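Local coordinates for phosphoribosyl-glycinamide (GAR) synthetase (PDB 7LVO), which ligates phosphoribosylamine to glycine at the expense of ATP, the second step of de novo purine synthesis, as the N-terminal half of a bifunctional enzyme, at residues L43-R48 and V67-G72. Residues are numbered along the deposited sequence; the frame is centred on the assembly and turned at random.
Sequences LGAGGR and VCPGNG
Gly44 supplies both main-chain hydrogen bonds between residues 43-48, at the end of strand 38-44, and residues 67-72, which leave strand 62-67; Leu42 binds the backbone of Cys68 just before them. Gly44 N reaches Cys68 O at 2.8 Å along an almost straight N-H line (173°), although the donor stands above that carbonyl plane. Gly44 O then accepts Gly70 N at 3.0 Å, a bond that passes over Pro69, whose nitrogen has no hydrogen to give. The cis peptide before Pro69 bends the chain here, and the proline ring lies against Gly44 with Pro69 CD 3.3 Å from Gly44 O, while Pro69 CG meets Ala45 CB at 3.8 Å. Ala45 CB also abuts Gly70 O. Further along, the Asn71 amide bridges the two loops: Asn71 ND2 donates to Ala45 O at 3.1 Å, coming from above the carbonyl plane, 71° out of it. A chi1 of 59° sets Asn71 CG between its own backbone N and carbonyl carbon, and OD1 turns to the N-terminus of helix 72-77, capping Gly73 N weakly. At the other end, Leu43 and Cys68 lie on one face of the parallel sheet, with Leu43 CD2 4.4 Å from Cys68 CB and Ile97 of helix 95-104 touching both. Asn71 ND2 has further weak bonds to His411 O and Ala412 O, which tie the loop to the C domain. Gly44 and Gly70 both turn the chain with positive phi, a conformation readily open to glycine. Two adjacent strand-turn-helix units of the four-stranded parallel sheet of the N domain are thus joined by two main-chain hydrogen bonds and by the Asn71 amide, polar links that probably fix how the two turns sit against each other, with light apolar contact beside them.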
# COMPACT_ATOMS: atom_id res chain seq x y z
N LEU A 43 3.40 -10.45 -7.68
CA LEU A 43 2.58 -11.23 -6.76
C LEU A 43 1.42 -10.36 -6.28
O LEU A 43 1.64 -9.27 -5.74
CB LEU A 43 3.40 -11.72 -5.57
CG LEU A 43 4.71 -12.44 -5.86
CD1 LEU A 43 5.30 -12.96 -4.55
CD2 LEU A 43 4.54 -13.57 -6.85
N GLY A 44 0.20 -10.83 -6.49
CA GLY A 44 -0.98 -10.10 -6.05
C GLY A 44 -2.08 -10.08 -7.09
O GLY A 44 -1.90 -10.60 -8.19
N ALA A 45 -3.22 -9.47 -6.75
CA ALA A 45 -4.35 -9.44 -7.66
C ALA A 45 -5.21 -8.19 -7.46
O ALA A 45 -6.40 -8.21 -7.78
CB ALA A 45 -5.23 -10.69 -7.49
N GLY A 46 -4.61 -7.11 -6.96
CA GLY A 46 -5.32 -5.87 -6.72
C GLY A 46 -5.03 -4.83 -7.78
O GLY A 46 -4.30 -5.06 -8.74
N GLY A 47 -5.63 -3.65 -7.58
CA GLY A 47 -5.45 -2.57 -8.53
C GLY A 47 -4.04 -2.03 -8.54
O GLY A 47 -3.60 -1.46 -9.54
N ARG A 48 -3.33 -2.17 -7.42
CA ARG A 48 -1.91 -1.84 -7.39
C ARG A 48 -1.14 -2.66 -8.41
O ARG A 48 -0.25 -2.14 -9.09
CB ARG A 48 -1.36 -2.06 -5.98
CG ARG A 48 0.15 -1.82 -5.86
CD ARG A 48 0.80 -2.89 -4.98
NE ARG A 48 0.28 -2.92 -3.63
CZ ARG A 48 -0.57 -3.83 -3.16
NH1 ARG A 48 -1.01 -4.82 -3.91
NH2 ARG A 48 -0.98 -3.74 -1.89
N VAL A 67 1.59 -11.78 -13.70
CA VAL A 67 0.80 -11.35 -12.55
C VAL A 67 0.23 -12.60 -11.92
O VAL A 67 -0.64 -13.27 -12.50
CB VAL A 67 -0.31 -10.37 -12.95
CG1 VAL A 67 -0.75 -9.58 -11.76
CG2 VAL A 67 0.17 -9.45 -14.08
N CYS A 68 0.70 -12.92 -10.71
CA CYS A 68 0.29 -14.13 -10.01
C CYS A 68 -0.49 -13.76 -8.75
O CYS A 68 0.11 -13.25 -7.80
CB CYS A 68 1.51 -14.97 -9.64
SG CYS A 68 1.12 -16.50 -8.76
N PRO A 69 -1.81 -13.99 -8.69
CA PRO A 69 -2.65 -14.58 -9.74
C PRO A 69 -3.17 -13.55 -10.75
O PRO A 69 -3.70 -13.93 -11.79
CB PRO A 69 -3.81 -15.20 -8.95
CG PRO A 69 -3.95 -14.30 -7.75
CD PRO A 69 -2.56 -13.76 -7.44
N GLY A 70 -3.03 -12.26 -10.43
CA GLY A 70 -3.61 -11.25 -11.28
C GLY A 70 -5.13 -11.23 -11.16
O GLY A 70 -5.73 -11.89 -10.31
N ASN A 71 -5.74 -10.44 -12.04
CA ASN A 71 -7.19 -10.25 -12.00
C ASN A 71 -7.70 -10.07 -13.42
O ASN A 71 -6.96 -10.22 -14.39
CB ASN A 71 -7.56 -9.07 -11.09
CG ASN A 71 -6.92 -7.77 -11.54
OD1 ASN A 71 -6.72 -7.54 -12.73
ND2 ASN A 71 -6.62 -6.90 -10.58
N GLY A 72 -8.98 -9.72 -13.55
CA GLY A 72 -9.58 -9.58 -14.86
C GLY A 72 -9.00 -8.44 -15.67
O GLY A 72 -9.00 -8.50 -16.90